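Local coordinates for ESX secretion system protein EccC (Thermomonospora curvata, PDB 4NH0) that binds and weakly hydrolyses ATP as part of the ESX type VII secretion system, which exports EsxA and EsxB, and may serve as its translocase, at residues P596-P601 with H860-L865; P601-E606 with G870-E875. All coordinates share one frame; numbering follows the deposited sequence.

Contact 1 of 2, residues P596-P601 with H860-L865. With ATP (adenosine-5'-triphosphate), chain G.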
loop_
_atom_site.group_PDB
_atom_site.type_symbol
_atom_site.label_atom_id
_atom_site.label_comp_id
_atom_site.label_asym_id
_atom_site.label_seq_id
_atom_site.Cartn_x
_atom_site.Cartn_y
_atom_site.Cartn_z
ATOM N N PRO A 596 -20.763 -11.358 4.568
ATOM C CA PRO A 596 -19.855 -11.914 3.560
ATOM C C PRO A 596 -18.386 -11.741 3.938
ATOM O O PRO A 596 -17.896 -10.615 4.009
ATOM C CB PRO A 596 -20.205 -11.112 2.310
ATOM C CG PRO A 596 -21.663 -10.851 2.464
ATOM C CD PRO A 596 -21.905 -10.667 3.942
ATOM N N PRO A 597 -17.692 -12.862 4.184
ATOM C CA PRO A 597 -16.371 -12.899 4.817
ATOM C C PRO A 597 -15.186 -12.623 3.894
ATOM O O PRO A 597 -14.358 -13.511 3.698
ATOM C CB PRO A 597 -16.296 -14.329 5.350
ATOM C CG PRO A 597 -17.088 -15.115 4.372
ATOM C CD PRO A 597 -18.209 -14.216 3.916
ATOM N N LEU A 598 -15.114 -11.413 3.347
ATOM C CA LEU A 598 -13.905 -10.924 2.685
ATOM C C LEU A 598 -13.374 -11.848 1.592
ATOM O O LEU A 598 -12.330 -12.476 1.760
ATOM C CB LEU A 598 -12.809 -10.696 3.730
ATOM C CG LEU A 598 -12.098 -9.343 3.731
ATOM C CD1 LEU A 598 -13.095 -8.219 3.942
ATOM C CD2 LEU A 598 -11.023 -9.316 4.806
ATOM N N ASP A 599 -14.088 -11.930 0.476
ATOM C CA ASP A 599 -13.632 -12.737 -0.649
ATOM C C ASP A 599 -13.328 -11.856 -1.853
ATOM O O ASP A 599 -12.183 -11.759 -2.292
ATOM C CB ASP A 599 -14.674 -13.794 -1.018
ATOM C CG ASP A 599 -14.191 -14.731 -2.108
ATOM O OD1 ASP A 599 -12.976 -15.017 -2.152
ATOM O OD2 ASP A 599 -15.024 -15.182 -2.922
ATOM N N VAL A 600 -14.364 -11.214 -2.380
ATOM C CA VAL A 600 -14.217 -10.339 -3.535
ATOM C C VAL A 600 -13.908 -8.908 -3.099
ATOM O O VAL A 600 -14.618 -8.338 -2.271
ATOM C CB VAL A 600 -15.486 -10.360 -4.415
ATOM C CG1 VAL A 600 -16.741 -10.288 -3.553
ATOM C CG2 VAL A 600 -15.455 -9.235 -5.433
ATOM N N PRO A 601 -12.831 -8.328 -3.650
ATOM C CA PRO A 601 -12.406 -6.966 -3.313
ATOM C C PRO A 601 -13.341 -5.902 -3.874
ATOM O O PRO A 601 -13.968 -6.125 -4.908
ATOM C CB PRO A 601 -11.024 -6.867 -3.961
ATOM C CG PRO A 601 -11.092 -7.807 -5.109
ATOM C CD PRO A 601 -11.933 -8.957 -4.633
ATOM N N HIS A 860 -8.505 -7.675 10.041
ATOM C CA HIS A 860 -8.307 -8.100 8.663
ATOM C C HIS A 860 -9.037 -7.175 7.701
ATOM O O HIS A 860 -10.194 -6.823 7.926
ATOM C CB HIS A 860 -8.786 -9.540 8.465
ATOM C CG HIS A 860 -7.964 -10.556 9.192
ATOM N ND1 HIS A 860 -6.665 -10.854 8.838
ATOM C CD2 HIS A 860 -8.256 -11.347 10.251
ATOM C CE1 HIS A 860 -6.192 -11.782 9.649
ATOM N NE2 HIS A 860 -7.137 -12.100 10.514
ATOM N N PHE A 861 -8.359 -6.782 6.630
ATOM C CA PHE A 861 -8.986 -5.966 5.602
ATOM C C PHE A 861 -8.592 -6.454 4.217
ATOM O O PHE A 861 -7.700 -7.288 4.072
ATOM C CB PHE A 861 -8.615 -4.489 5.773
ATOM C CG PHE A 861 -7.210 -4.156 5.352
ATOM C CD1 PHE A 861 -6.948 -3.683 4.077
ATOM C CD2 PHE A 861 -6.155 -4.300 6.235
ATOM C CE1 PHE A 861 -5.662 -3.373 3.689
ATOM C CE2 PHE A 861 -4.867 -3.986 5.850
ATOM C CZ PHE A 861 -4.620 -3.524 4.575
ATOM N N LEU A 862 -9.263 -5.925 3.202
ATOM C CA LEU A 862 -8.994 -6.304 1.824
ATOM C C LEU A 862 -8.868 -5.058 0.956
ATOM O O LEU A 862 -9.825 -4.299 0.806
ATOM C CB LEU A 862 -10.099 -7.221 1.297
ATOM C CG LEU A 862 -9.921 -7.816 -0.099
ATOM C CD1 LEU A 862 -8.624 -8.597 -0.180
ATOM C CD2 LEU A 862 -11.100 -8.708 -0.438
ATOM N N THR A 863 -7.681 -4.850 0.394
ATOM C CA THR A 863 -7.403 -3.667 -0.412
ATOM C C THR A 863 -8.319 -3.587 -1.623
ATOM O O THR A 863 -8.478 -4.562 -2.355
ATOM C CB THR A 863 -5.944 -3.642 -0.898
ATOM O OG1 THR A 863 -5.740 -4.683 -1.860
ATOM C CG2 THR A 863 -4.994 -3.843 0.263
ATOM N N ALA A 864 -8.920 -2.422 -1.833
ATOM C CA ALA A 864 -9.788 -2.213 -2.981
ATOM C C ALA A 864 -8.975 -2.182 -4.266
ATOM O O ALA A 864 -7.747 -2.195 -4.233
ATOM C CB ALA A 864 -10.581 -0.928 -2.824
ATOM N N LEU A 865 -9.667 -2.145 -5.399
ATOM C CA LEU A 865 -9.006 -2.079 -6.696
ATOM C C LEU A 865 -9.078 -0.662 -7.252
ATOM O O LEU A 865 -10.100 0.008 -7.114
ATOM C CB LEU A 865 -9.637 -3.074 -7.673
ATOM C CG LEU A 865 -8.979 -4.452 -7.786
ATOM C CD1 LEU A 865 -8.903 -5.145 -6.436
ATOM C CD2 LEU A 865 -9.722 -5.317 -8.791
HETATM P PG ATP G . 5.845 -8.335 -6.533
HETATM O O1G ATP G . 6.270 -8.646 -5.121
HETATM O O2G ATP G . 6.117 -6.917 -6.967
HETATM O O3G ATP G . 6.249 -9.376 -7.548
HETATM P PB ATP G . 3.411 -7.481 -5.483
HETATM O O1B ATP G . 3.705 -6.045 -5.832
HETATM O O2B ATP G . 3.652 -7.984 -4.083
HETATM O O3B ATP G . 4.238 -8.430 -6.483
HETATM P PA ATP G . 1.104 -6.855 -6.908
HETATM O O1A ATP G . 0.569 -5.641 -6.192
HETATM O O2A ATP G . 2.019 -6.655 -8.091
HETATM O O3A ATP G . 1.873 -7.780 -5.843
HETATM O "O5'" ATP G . -0.143 -7.768 -7.351
HETATM C "C5'" ATP G . 0.060 -9.085 -7.858
HETATM C "C4'" ATP G . -1.275 -9.659 -8.318
HETATM O "O4'" ATP G . -2.166 -9.781 -7.207
HETATM C "C3'" ATP G . -1.945 -8.753 -9.336
HETATM O "O3'" ATP G . -1.967 -9.382 -10.621
HETATM C "C2'" ATP G . -3.362 -8.544 -8.842
HETATM O "O2'" ATP G . -4.292 -9.013 -9.822
HETATM C "C1'" ATP G . -3.482 -9.358 -7.564
HETATM N N9 ATP G . -4.043 -8.510 -6.486
HETATM C C8 ATP G . -3.346 -7.638 -5.734
HETATM N N7 ATP G . -4.147 -7.015 -4.833
HETATM C C5 ATP G . -5.393 -7.493 -5.005
HETATM C C6 ATP G . -6.718 -7.262 -4.384
HETATM N N6 ATP G . -6.874 -6.372 -3.375
HETATM N N1 ATP G . -7.764 -7.968 -4.859
HETATM C C2 ATP G . -7.624 -8.855 -5.861
HETATM N N3 ATP G . -6.453 -9.114 -6.470
HETATM C C4 ATP G . -5.320 -8.476 -6.095
#
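L862 lies in the angle of a bent loop, with L598 beside its root and P601 at its tip. L598 and L862 lie alongside, pointing opposite ways, CG of L598 coming within 3.8 Å of CB of L862. One branch of L598 goes further: L598 CD2 rests 3.8 Å from F861 C, on the backbone itself. CG of L862 stands anti to the backbone N (chi1 -175°), and beyond it CD2 reaches P601 CA at 3.6 Å and also touches D599 O. An alanine in place of L598 would probably open a gap beside CB of L862 and over the carbonyl of F861. Strand 860-863 runs antiparallel between strands 631-639 and 852-854 in the sheet of the second FtsK domain, a P-loop NTPase fold, so the loop packs directly on one of its strands. Past the strand the packing becomes an adenine pocket. P601 and L865 cross obliquely, and CB of P601 lies 3.7 Å from CD1 of L865. CG of P601 reaches N1 of the ATP at 3.3 Å. CD1 of L865 lies 3.4 Å from the same ATP N1. The adenine N6 donates to OG1 of T863, and more weakly to its backbone O.

Contact 2 of 2, residues P601-E606 with G870-E875. With ATP (adenosine-5'-triphosphate), chain G.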
loop_
_atom_site.group_PDB
_atom_site.type_symbol
_atom_site.label_atom_id
_atom_site.label_comp_id
_atom_site.label_asym_id
_atom_site.label_seq_id
_atom_site.Cartn_x
_atom_site.Cartn_y
_atom_site.Cartn_z
ATOM N N PRO A 601 -12.831 -8.328 -3.650
ATOM C CA PRO A 601 -12.406 -6.966 -3.313
ATOM C C PRO A 601 -13.341 -5.902 -3.874
ATOM O O PRO A 601 -13.968 -6.125 -4.908
ATOM C CB PRO A 601 -11.024 -6.867 -3.961
ATOM C CG PRO A 601 -11.092 -7.807 -5.109
ATOM C CD PRO A 601 -11.933 -8.957 -4.633
ATOM N N PRO A 602 -13.438 -4.753 -3.188
ATOM C CA PRO A 602 -14.261 -3.633 -3.650
ATOM C C PRO A 602 -13.510 -2.746 -4.633
ATOM O O PRO A 602 -12.314 -2.937 -4.843
ATOM C CB PRO A 602 -14.560 -2.878 -2.358
ATOM C CG PRO A 602 -13.331 -3.089 -1.542
ATOM C CD PRO A 602 -12.835 -4.479 -1.872
ATOM N N THR A 603 -14.210 -1.790 -5.232
ATOM C CA THR A 603 -13.567 -0.808 -6.094
ATOM C C THR A 603 -13.680 0.569 -5.454
ATOM O O THR A 603 -14.389 0.741 -4.465
ATOM C CB THR A 603 -14.185 -0.791 -7.500
ATOM O OG1 THR A 603 -15.591 -0.537 -7.404
ATOM C CG2 THR A 603 -13.965 -2.127 -8.190
ATOM N N LEU A 604 -12.980 1.547 -6.016
ATOM C CA LEU A 604 -12.938 2.879 -5.424
ATOM C C LEU A 604 -14.274 3.607 -5.540
ATOM O O LEU A 604 -14.630 4.396 -4.666
ATOM C CB LEU A 604 -11.824 3.709 -6.063
ATOM C CG LEU A 604 -10.409 3.253 -5.701
ATOM C CD1 LEU A 604 -9.368 4.205 -6.263
ATOM C CD2 LEU A 604 -10.260 3.124 -4.194
ATOM N N ASP A 605 -15.016 3.342 -6.610
ATOM C CA ASP A 605 -16.334 3.942 -6.772
ATOM C C ASP A 605 -17.328 3.310 -5.802
ATOM O O ASP A 605 -18.345 3.910 -5.457
ATOM C CB ASP A 605 -16.829 3.799 -8.214
ATOM C CG ASP A 605 -16.761 2.370 -8.719
ATOM O OD1 ASP A 605 -16.449 1.466 -7.920
ATOM O OD2 ASP A 605 -17.028 2.153 -9.919
ATOM N N GLU A 606 -17.020 2.092 -5.369
ATOM C CA GLU A 606 -17.860 1.369 -4.424
ATOM C C GLU A 606 -17.716 1.935 -3.016
ATOM O O GLU A 606 -18.654 1.897 -2.220
ATOM C CB GLU A 606 -17.505 -0.119 -4.426
ATOM C CG GLU A 606 -18.630 -1.036 -4.872
ATOM C CD GLU A 606 -18.175 -2.471 -5.049
ATOM O OE1 GLU A 606 -17.570 -3.025 -4.107
ATOM O OE2 GLU A 606 -18.420 -3.046 -6.130
ATOM N N GLY A 870 -16.491 -0.544 -11.747
ATOM C CA GLY A 870 -17.386 -1.391 -10.982
ATOM C C GLY A 870 -16.991 -2.853 -11.029
ATOM O O GLY A 870 -17.337 -3.626 -10.136
ATOM N N ASP A 871 -16.267 -3.234 -12.076
ATOM C CA ASP A 871 -15.794 -4.605 -12.217
ATOM C C ASP A 871 -14.785 -4.926 -11.122
ATOM O O ASP A 871 -13.846 -4.166 -10.888
ATOM C CB ASP A 871 -15.178 -4.823 -13.599
ATOM C CG ASP A 871 -14.770 -6.263 -13.838
ATOM O OD1 ASP A 871 -15.103 -6.805 -14.913
ATOM O OD2 ASP A 871 -14.115 -6.852 -12.956
ATOM N N THR A 872 -14.984 -6.052 -10.450
ATOM C CA THR A 872 -14.136 -6.431 -9.328
ATOM C C THR A 872 -13.279 -7.639 -9.668
ATOM O O THR A 872 -12.903 -8.413 -8.787
ATOM C CB THR A 872 -14.970 -6.747 -8.083
ATOM O OG1 THR A 872 -15.823 -7.866 -8.354
ATOM C CG2 THR A 872 -15.822 -5.551 -7.700
ATOM N N SER A 873 -12.973 -7.797 -10.949
ATOM C CA SER A 873 -12.215 -8.949 -11.406
ATOM C C SER A 873 -10.769 -8.536 -11.663
ATOM O O SER A 873 -10.508 -7.578 -12.390
ATOM C CB SER A 873 -12.858 -9.539 -12.661
ATOM O OG SER A 873 -12.186 -10.706 -13.086
ATOM N N ALA A 874 -9.833 -9.255 -11.052
ATOM C CA ALA A 874 -8.423 -8.888 -11.111
ATOM C C ALA A 874 -7.803 -9.129 -12.485
ATOM O O ALA A 874 -6.786 -8.528 -12.824
ATOM C CB ALA A 874 -7.644 -9.646 -10.049
ATOM N N GLU A 875 -8.411 -10.009 -13.273
ATOM C CA GLU A 875 -7.871 -10.346 -14.586
ATOM C C GLU A 875 -8.130 -9.224 -15.592
ATOM O O GLU A 875 -7.380 -9.060 -16.553
ATOM C CB GLU A 875 -8.470 -11.665 -15.085
ATOM C CG GLU A 875 -9.888 -11.888 -14.601
ATOM C CD GLU A 875 -10.299 -13.347 -14.543
ATOM O OE1 GLU A 875 -9.609 -14.135 -13.864
ATOM O OE2 GLU A 875 -11.327 -13.701 -15.159
HETATM P PG ATP G . 5.845 -8.335 -6.533
HETATM O O1G ATP G . 6.270 -8.646 -5.121
HETATM O O2G ATP G . 6.117 -6.917 -6.967
HETATM O O3G ATP G . 6.249 -9.376 -7.548
HETATM P PB ATP G . 3.411 -7.481 -5.483
HETATM O O1B ATP G . 3.705 -6.045 -5.832
HETATM O O2B ATP G . 3.652 -7.984 -4.083
HETATM O O3B ATP G . 4.238 -8.430 -6.483
HETATM P PA ATP G . 1.104 -6.855 -6.908
HETATM O O1A ATP G . 0.569 -5.641 -6.192
HETATM O O2A ATP G . 2.019 -6.655 -8.091
HETATM O O3A ATP G . 1.873 -7.780 -5.843
HETATM O "O5'" ATP G . -0.143 -7.768 -7.351
HETATM C "C5'" ATP G . 0.060 -9.085 -7.858
HETATM C "C4'" ATP G . -1.275 -9.659 -8.318
HETATM O "O4'" ATP G . -2.166 -9.781 -7.207
HETATM C "C3'" ATP G . -1.945 -8.753 -9.336
HETATM O "O3'" ATP G . -1.967 -9.382 -10.621
HETATM C "C2'" ATP G . -3.362 -8.544 -8.842
HETATM O "O2'" ATP G . -4.292 -9.013 -9.822
HETATM C "C1'" ATP G . -3.482 -9.358 -7.564
HETATM N N9 ATP G . -4.043 -8.510 -6.486
HETATM C C8 ATP G . -3.346 -7.638 -5.734
HETATM N N7 ATP G . -4.147 -7.015 -4.833
HETATM C C5 ATP G . -5.393 -7.493 -5.005
HETATM C C6 ATP G . -6.718 -7.262 -4.384
HETATM N N6 ATP G . -6.874 -6.372 -3.375
HETATM N N1 ATP G . -7.764 -7.968 -4.859
HETATM C C2 ATP G . -7.624 -8.855 -5.861
HETATM N N3 ATP G . -6.453 -9.114 -6.470
HETATM C C4 ATP G . -5.320 -8.476 -6.095
#
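T872 meets P601 and T603 through its carbon atoms, and each can be followed outward from the backbone. CB of T872 lies 3.4 Å from the carbonyl oxygen of P601. At the fork beyond it, OG1 stands between the backbone N and the carbonyl carbon (chi1 62°) and lies against V600, just upstream of P601. The other branch, CG2, shares the P601 oxygen with CB and also reaches CG2 of T603 at 3.9 Å, methyl to methyl; the two threonine side chains cross at about a right angle. E606 crosses T872 in the same manner, its OE2 3.9 Å from CG2 of T872.

T603 in turn sets its CG2 3.4 Å from the backbone O of D871, so on both sides of the contact a threonine methyl group lies against a carbonyl oxygen of the other segment. D605 OD2 approaches G870 N at 3.3 Å, but the angle is too poor for a hydrogen bond. G870 has backbone angles (phi 121°) at which a CB would press on the carbonyl oxygen of D869. Just after it, in the loop before helix 877-891, D871 OD2 accepts from the N of S873 in an Asx turn and also forms a salt bridge with R867. Both segments line the nucleotide site seen in the second FtsK domain: CB of A874 from one lies 3.4 Å from the ribose O2' of ATP, and CG of P601 from the other reaches the adenine C2 of ATP at 3.7 Å.

No hydrogen bond joins the two segments. Methyl groups set against carbonyl oxygens make a contact that depends more on fit than on direction, and the carboxylates of D605 and E606 would probably give the G870 end an acidic character.

In the fold
From the N terminus, the loop between helix 575-583 and strand 612-614 enters contact 1 and passes through the shared P601 straight into contact 2. The chain then builds most of the second FtsK domain, including the Walker A residues that hold the ATP phosphates, before returning through 860-865 and then 870-875. Contact 1 thus closes a loop of 258 residues and contact 2 one of 263; because their segments alternate, the two loops cross. The neighbouring contacts, with centres 10 Å apart, are probably stitched by a hydrogen bond from L865 N to P602 O. Together they tie residues 596-606 to strand 860-863 and to the approach to helix 877-891, around one ATP.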